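Local coordinates for ferrichrome ABC transporter substrate-binding protein (Staphylococcus pseudintermedius, PDB 5FLY), which probably captures iron-loaded ferrichrome at the cell surface and delivers it to an ABC transporter for uptake, at residues Gly37-Leu42 with Glu118-Ile123; Leu80-Ile85 with Lys99-Ile104; Thr156-Phe161 with Glu180-Ala185. All coordinates share one frame; numbering follows the deposited sequence.

Contact 1 (Gly37-Leu42 with Glu118-Ile123); sequences GGLKYL and EAMGDI
The flat group at this contact is the peptide between M120 and G121, and L42 rests on one of its faces. Methyl CD1 of L42 stands almost perpendicularly above the amide, 3.5 Å from G121 N. From the same position it is 3.7 Å from M120 C, so the methyl covers the peptide bond itself, and G121 offers only bare helix backbone to the leucine. The CB of M120 flanks this methyl, with L42 CD1 and M120 CB 3.9 Å apart. No hydrogen bond joins the two segments directly; the surfaces meet by van der Waals contact and are buried. Helix 36-41 follows strand 28-30 and helix 113-124 follows strand 103-106, so the contact sets two helices of the parallel-sheet lobe side by side, in a fold consistent with a class III solute-binding protein. L42 also reaches V130 of the long helix 127-152, and the carbonyl O of G38 accepts a hydrogen bond from NE2 of Q117, which links the helices just before 118-123. The other half of the interface is thioether against leucine. The M120 chain is bent at chi2 (-58°) and again at chi3, which turns SD to face the branched end of L39. There L39 CG is nearest, 3.7 Å from M120 SD, with both methyls slightly farther. The two side chains cross at about a right angle. G38, with no side chain, meets M120 loosely through its backbone, G38 C lying 4.5 Å from M120 CB.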
# COMPACT_ATOMS: atom_id res chain seq x y z
N GLY A 37 -1.15 3.79 8.94
CA GLY A 37 -2.27 4.64 8.56
C GLY A 37 -3.60 4.06 9.00
O GLY A 37 -4.49 4.78 9.46
N GLY A 38 -3.74 2.75 8.85
CA GLY A 38 -5.01 2.10 9.18
C GLY A 38 -5.35 2.13 10.66
O GLY A 38 -6.50 2.31 11.05
N LEU A 39 -4.34 1.94 11.50
CA LEU A 39 -4.56 1.99 12.93
C LEU A 39 -4.83 3.43 13.38
O LEU A 39 -5.66 3.66 14.24
CB LEU A 39 -3.36 1.40 13.65
CG LEU A 39 -3.30 -0.13 13.60
CD1 LEU A 39 -1.88 -0.60 13.97
CD2 LEU A 39 -4.35 -0.75 14.53
N LYS A 40 -4.13 4.40 12.79
CA LYS A 40 -4.34 5.82 13.09
C LYS A 40 -5.76 6.24 12.68
O LYS A 40 -6.46 6.97 13.40
CB LYS A 40 -3.30 6.66 12.37
CG LYS A 40 -3.57 8.17 12.33
CD LYS A 40 -3.64 8.78 13.69
CE LYS A 40 -4.05 10.27 13.61
NZ LYS A 40 -4.23 10.88 14.96
N TYR A 41 -6.21 5.74 11.54
CA TYR A 41 -7.54 6.06 11.03
C TYR A 41 -8.61 5.61 12.02
O TYR A 41 -9.69 6.22 12.12
CB TYR A 41 -7.74 5.40 9.67
CG TYR A 41 -8.91 5.91 8.87
CD1 TYR A 41 -8.79 7.06 8.09
CD2 TYR A 41 -10.12 5.24 8.87
CE1 TYR A 41 -9.85 7.52 7.35
CE2 TYR A 41 -11.19 5.69 8.12
CZ TYR A 41 -11.05 6.84 7.37
OH TYR A 41 -12.10 7.30 6.61
N LEU A 42 -8.29 4.55 12.74
CA LEU A 42 -9.17 3.98 13.76
C LEU A 42 -8.90 4.53 15.17
O LEU A 42 -9.47 4.02 16.15
CB LEU A 42 -9.05 2.46 13.77
CG LEU A 42 -9.58 1.72 12.53
CD1 LEU A 42 -9.18 0.26 12.59
CD2 LEU A 42 -11.10 1.85 12.42
N GLU A 118 -9.65 -4.60 7.93
CA GLU A 118 -10.49 -5.40 8.82
C GLU A 118 -9.67 -6.00 9.96
O GLU A 118 -10.13 -6.06 11.10
CB GLU A 118 -11.22 -6.48 8.05
CG GLU A 118 -12.24 -5.88 7.10
CD GLU A 118 -12.91 -6.89 6.17
OE1 GLU A 118 -12.29 -7.93 5.85
OE2 GLU A 118 -14.06 -6.61 5.76
N ALA A 119 -8.45 -6.43 9.67
CA ALA A 119 -7.55 -6.91 10.72
C ALA A 119 -7.21 -5.79 11.72
O ALA A 119 -7.14 -6.03 12.92
CB ALA A 119 -6.28 -7.46 10.12
N MET A 120 -7.00 -4.57 11.23
CA MET A 120 -6.72 -3.45 12.11
C MET A 120 -7.91 -3.20 13.01
O MET A 120 -7.74 -2.98 14.21
CB MET A 120 -6.37 -2.18 11.32
CG MET A 120 -5.17 -2.35 10.38
SD MET A 120 -3.63 -2.86 11.14
CE MET A 120 -3.67 -4.63 10.80
N GLY A 121 -9.12 -3.27 12.45
CA GLY A 121 -10.33 -3.20 13.26
C GLY A 121 -10.41 -4.27 14.34
O GLY A 121 -10.85 -4.01 15.47
N ASP A 122 -9.99 -5.48 14.00
CA ASP A 122 -10.02 -6.58 14.96
C ASP A 122 -9.05 -6.32 16.12
O ASP A 122 -9.38 -6.58 17.28
CB ASP A 122 -9.68 -7.91 14.27
CG ASP A 122 -10.77 -8.36 13.30
OD1 ASP A 122 -11.94 -7.92 13.46
OD2 ASP A 122 -10.46 -9.17 12.38
N ILE A 123 -7.87 -5.80 15.81
CA ILE A 123 -6.87 -5.52 16.82
C ILE A 123 -7.38 -4.55 17.87
O ILE A 123 -7.21 -4.78 19.06
CB ILE A 123 -5.57 -4.97 16.18
CG1 ILE A 123 -4.85 -6.10 15.46
CG2 ILE A 123 -4.64 -4.36 17.22
CD1 ILE A 123 -3.72 -5.68 14.54

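Contact 2 (Leu80-Ile85 with Lys99-Ile104); sequences LKPDLI and KIAPTI
I85 is gripped through both its backbone polar groups by the 99-104 segment. Its amide donates to the carbonyl of P102, with I85 N 2.8 Å from P102 O, and its own carbonyl accepts from I104, two residues beyond P102, I104 N lying 2.9 Å from I85 O. Both bonds are close to straight, at 160° and 157° at the hydrogen, and together they set I85 opposite T103 in a parallel bridge. CA-H groups add to them: L84 CA approaches P102 O, and T103 CA approaches I85 O. Where the chain enters the strand, the hydroxyl of T103 turns back to its own segment. OG1 lies beside the backbone N (chi1 -68°) and donates to the carbonyl of A101, with T103 OG1 3.0 Å from A101 O, well above the carbonyl plane. At the other end two waters donate to P82 O and also to I100 O, one of the latter bonds being weak, and so bridge the segments where no direct bond forms. The D83 carboxylate accepts from the backbone amides of K26 and R27.

Around this polar frame the side chains close up. A101 CB presses against the backbone of 82-84, 3.5 Å from P82 O, and I85 CD1 lies 3.9 Å from A101 CB, alongside I100. The P82 ring meets I100 through CG, 3.8 Å from I100 CG2, while V77 of helix 74-79 covers P82 and I85. On the other side L84 CD1 touches I104 CD1 at 4.1 Å. The contact joins the first residues of strands 84-88 and 103-106, and the end of helix 94-100, in a beta-alpha-beta unit whose strand 103-106 is outermost in the five-stranded parallel sheet.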
# COMPACT_ATOMS: atom_id res chain seq x y z
N LEU A 80 9.57 2.54 25.04
CA LEU A 80 8.21 3.05 24.94
C LEU A 80 7.21 2.19 25.72
O LEU A 80 6.02 2.49 25.77
CB LEU A 80 7.79 3.15 23.47
CG LEU A 80 8.44 4.28 22.67
CD1 LEU A 80 8.17 4.16 21.16
CD2 LEU A 80 8.00 5.67 23.19
N LYS A 81 7.71 1.11 26.34
CA LYS A 81 6.87 0.23 27.15
C LYS A 81 5.56 -0.15 26.46
O LYS A 81 4.47 0.05 27.01
CB LYS A 81 6.57 0.88 28.50
CG LYS A 81 7.81 1.34 29.24
CD LYS A 81 8.77 0.19 29.54
CE LYS A 81 9.97 0.67 30.34
NZ LYS A 81 9.56 1.31 31.61
N PRO A 82 5.66 -0.72 25.25
CA PRO A 82 4.47 -1.12 24.50
C PRO A 82 3.70 -2.27 25.15
O PRO A 82 4.31 -3.06 25.88
CB PRO A 82 5.06 -1.58 23.15
CG PRO A 82 6.46 -1.99 23.46
CD PRO A 82 6.91 -1.11 24.58
N ASP A 83 2.40 -2.37 24.90
CA ASP A 83 1.68 -3.60 25.23
C ASP A 83 1.37 -4.40 23.97
O ASP A 83 0.84 -5.51 24.05
CB ASP A 83 0.41 -3.31 26.05
CG ASP A 83 -0.63 -2.47 25.33
OD1 ASP A 83 -0.42 -1.99 24.20
OD2 ASP A 83 -1.71 -2.27 25.95
N LEU A 84 1.77 -3.87 22.81
CA LEU A 84 1.58 -4.54 21.54
C LEU A 84 2.54 -3.94 20.53
O LEU A 84 2.65 -2.71 20.44
CB LEU A 84 0.12 -4.40 21.05
CG LEU A 84 -0.20 -4.99 19.67
CD1 LEU A 84 -0.04 -6.50 19.67
CD2 LEU A 84 -1.62 -4.62 19.24
N ILE A 85 3.21 -4.81 19.76
CA ILE A 85 4.12 -4.39 18.70
C ILE A 85 3.65 -4.97 17.37
O ILE A 85 3.27 -6.13 17.33
CB ILE A 85 5.56 -4.87 18.98
CG1 ILE A 85 6.07 -4.28 20.30
CG2 ILE A 85 6.48 -4.53 17.82
CD1 ILE A 85 7.29 -4.98 20.86
N LYS A 99 10.04 -10.53 23.20
CA LYS A 99 10.44 -10.46 24.61
C LYS A 99 9.93 -9.17 25.26
O LYS A 99 9.77 -9.11 26.48
CB LYS A 99 11.97 -10.54 24.76
CG LYS A 99 12.60 -11.84 24.26
CD LYS A 99 14.12 -11.79 24.42
CE LYS A 99 14.83 -12.98 23.79
NZ LYS A 99 14.48 -14.27 24.44
N ILE A 100 9.69 -8.15 24.45
CA ILE A 100 9.26 -6.84 24.94
C ILE A 100 7.75 -6.79 25.14
O ILE A 100 7.27 -6.28 26.15
CB ILE A 100 9.69 -5.71 23.97
CG1 ILE A 100 11.21 -5.70 23.82
CG2 ILE A 100 9.21 -4.35 24.46
CD1 ILE A 100 11.71 -4.87 22.67
N ALA A 101 7.00 -7.33 24.19
CA ALA A 101 5.55 -7.27 24.22
C ALA A 101 4.98 -8.26 23.21
O ALA A 101 5.70 -8.70 22.33
CB ALA A 101 5.06 -5.83 23.92
N PRO A 102 3.69 -8.61 23.34
CA PRO A 102 2.98 -9.33 22.27
C PRO A 102 3.25 -8.68 20.93
O PRO A 102 3.10 -7.46 20.79
CB PRO A 102 1.52 -9.21 22.68
CG PRO A 102 1.57 -9.15 24.16
CD PRO A 102 2.81 -8.38 24.51
N THR A 103 3.66 -9.49 19.95
CA THR A 103 4.13 -8.99 18.67
C THR A 103 3.39 -9.71 17.54
O THR A 103 3.38 -10.94 17.48
CB THR A 103 5.66 -9.19 18.50
OG1 THR A 103 6.36 -8.34 19.42
CG2 THR A 103 6.11 -8.86 17.07
N ILE A 104 2.76 -8.92 16.67
CA ILE A 104 2.19 -9.42 15.42
C ILE A 104 3.10 -9.03 14.27
O ILE A 104 3.21 -7.86 13.90
CB ILE A 104 0.77 -8.88 15.14
CG1 ILE A 104 -0.14 -9.11 16.35
CG2 ILE A 104 0.17 -9.56 13.96
CD1 ILE A 104 -1.41 -8.33 16.28
O HOH W 1 6.69 -3.21 27.33
O HOH W 2 4.27 -5.78 27.23

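Contact 3 (Thr156-Phe161 with Glu180-Ala185); sequences TSVTIF and EVLYQA
A single direct hydrogen bond joins Y183 to the strand: its hydroxyl donates to the carbonyl of V158, with Y183 OH 2.7 Å from V158 O. The donor arrives from above the carbonyl plane, 54° out of it, while V158 O lies in the plane of the tyrosine ring at its edge. A water adds a second link, donating to Y183 OH and accepting from I160 N, so the hydroxyl is tied directly to V158 O and indirectly to I160 N.

The apolar contacts lie beside this bond. V158 puts CG1 in the crowded position between backbone N and carbonyl carbon (chi1 58°), which brings V158 CG1 to 3.4 Å from Y183 CE1. I160 CD1 approaches obliquely on the same side of the ring plane, 3.8 Å from Y183 CE2, and also meets L182 CD1 at 3.7 Å.

Within the helix, E180 O accepts from both Q184 N and A185 N, marking a wider pi-type turn where Y183 sits. Helix 179-185 packs against strand 158-164, the middle strand of the mixed sheet, segments 180-185 and 158-161 running nearly antiparallel (152°). L182 also touches I220 of the adjacent strand 218-223 and L272 of helix 262-278.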
# COMPACT_ATOMS: atom_id res chain seq x y z
N THR A 156 -10.33 -1.20 -20.57
CA THR A 156 -9.07 -0.46 -20.40
C THR A 156 -8.14 -1.19 -19.43
O THR A 156 -8.56 -1.53 -18.32
CB THR A 156 -9.33 0.98 -19.89
OG1 THR A 156 -10.14 1.69 -20.84
CG2 THR A 156 -8.03 1.75 -19.70
N SER A 157 -6.90 -1.43 -19.86
CA SER A 157 -5.88 -2.00 -19.01
C SER A 157 -4.89 -0.94 -18.55
O SER A 157 -4.75 0.12 -19.16
CB SER A 157 -5.11 -3.12 -19.72
OG SER A 157 -4.27 -2.60 -20.74
N VAL A 158 -4.19 -1.23 -17.46
CA VAL A 158 -3.23 -0.27 -16.91
C VAL A 158 -2.01 -1.02 -16.38
O VAL A 158 -2.09 -2.17 -15.93
CB VAL A 158 -3.87 0.61 -15.80
CG1 VAL A 158 -4.41 -0.22 -14.68
CG2 VAL A 158 -2.88 1.67 -15.28
N THR A 159 -0.87 -0.35 -16.51
CA THR A 159 0.42 -0.80 -16.02
C THR A 159 0.98 0.24 -15.07
O THR A 159 0.93 1.44 -15.38
CB THR A 159 1.41 -1.00 -17.18
OG1 THR A 159 0.91 -2.03 -18.04
CG2 THR A 159 2.83 -1.33 -16.67
N ILE A 160 1.48 -0.20 -13.91
CA ILE A 160 2.17 0.69 -12.98
C ILE A 160 3.64 0.36 -12.97
O ILE A 160 4.03 -0.75 -12.59
CB ILE A 160 1.63 0.58 -11.52
CG1 ILE A 160 0.11 0.70 -11.47
CG2 ILE A 160 2.27 1.65 -10.65
CD1 ILE A 160 -0.48 0.16 -10.19
N PHE A 161 4.45 1.31 -13.42
CA PHE A 161 5.89 1.26 -13.22
C PHE A 161 6.29 2.17 -12.06
O PHE A 161 5.66 3.20 -11.81
CB PHE A 161 6.63 1.67 -14.47
CG PHE A 161 6.47 0.71 -15.64
CD1 PHE A 161 6.84 -0.63 -15.55
CD2 PHE A 161 5.99 1.18 -16.85
CE1 PHE A 161 6.70 -1.48 -16.66
CE2 PHE A 161 5.84 0.35 -17.95
CZ PHE A 161 6.20 -0.99 -17.85
N GLU A 180 -4.14 -1.16 -5.67
CA GLU A 180 -5.42 -1.53 -5.07
C GLU A 180 -6.55 -0.70 -5.68
O GLU A 180 -7.60 -1.24 -6.04
CB GLU A 180 -5.37 -1.34 -3.57
CG GLU A 180 -4.37 -2.27 -2.90
CD GLU A 180 -2.94 -1.76 -2.90
OE1 GLU A 180 -2.67 -0.61 -3.34
OE2 GLU A 180 -2.08 -2.53 -2.41
N VAL A 181 -6.33 0.60 -5.81
CA VAL A 181 -7.35 1.47 -6.38
C VAL A 181 -7.62 1.12 -7.85
O VAL A 181 -8.77 1.01 -8.27
CB VAL A 181 -6.95 2.94 -6.23
CG1 VAL A 181 -7.89 3.84 -7.05
CG2 VAL A 181 -6.94 3.34 -4.76
N LEU A 182 -6.55 0.95 -8.63
CA LEU A 182 -6.67 0.76 -10.07
C LEU A 182 -7.27 -0.60 -10.44
O LEU A 182 -8.20 -0.65 -11.24
CB LEU A 182 -5.31 0.94 -10.73
CG LEU A 182 -4.76 2.37 -10.68
CD1 LEU A 182 -3.28 2.40 -11.00
CD2 LEU A 182 -5.57 3.29 -11.61
N TYR A 183 -6.76 -1.68 -9.85
CA TYR A 183 -7.16 -3.03 -10.26
C TYR A 183 -8.33 -3.60 -9.47
O TYR A 183 -9.10 -4.41 -10.02
CB TYR A 183 -5.97 -3.98 -10.13
CG TYR A 183 -4.80 -3.59 -10.99
CD1 TYR A 183 -4.90 -3.55 -12.37
CD2 TYR A 183 -3.58 -3.24 -10.41
CE1 TYR A 183 -3.81 -3.19 -13.17
CE2 TYR A 183 -2.50 -2.87 -11.20
CZ TYR A 183 -2.62 -2.85 -12.57
OH TYR A 183 -1.53 -2.50 -13.35
N GLN A 184 -8.46 -3.24 -8.20
CA GLN A 184 -9.53 -3.79 -7.37
C GLN A 184 -10.71 -2.82 -7.27
O GLN A 184 -11.83 -3.16 -7.65
CB GLN A 184 -9.02 -4.16 -5.98
CG GLN A 184 -7.88 -5.18 -6.02
CD GLN A 184 -7.42 -5.60 -4.65
OE1 GLN A 184 -8.22 -6.06 -3.82
NE2 GLN A 184 -6.12 -5.42 -4.38
N ALA A 185 -10.46 -1.62 -6.75
CA ALA A 185 -11.55 -0.65 -6.52
C ALA A 185 -12.17 -0.17 -7.85
O ALA A 185 -13.40 -0.10 -7.96
CB ALA A 185 -11.06 0.53 -5.71
O HOH W 3 1.01 -2.69 -12.43

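Contacts 1 and 2 share one lobe and contact 3 lies in the other, across the chain's centre. Contact 2 falls within the chain span that contact 1 brings together, and their centres are about 17 Å apart. They touch directly: I123 CG2 is 3.6 Å from L84 CD2, and helix 113-124 follows strand 103-106 of the parallel sheet. Contact 3 comes later, on the mixed sheet, about 24 Å from contact 1 and 36 Å from contact 2, centre to centre. The long helix 127-152 lies between contacts 1 and 3 in the chain and connects the two lobes, as in class III binding proteins, where the ligand sits between two lobes; here that pocket holds an octaoxapentacosanol molecule.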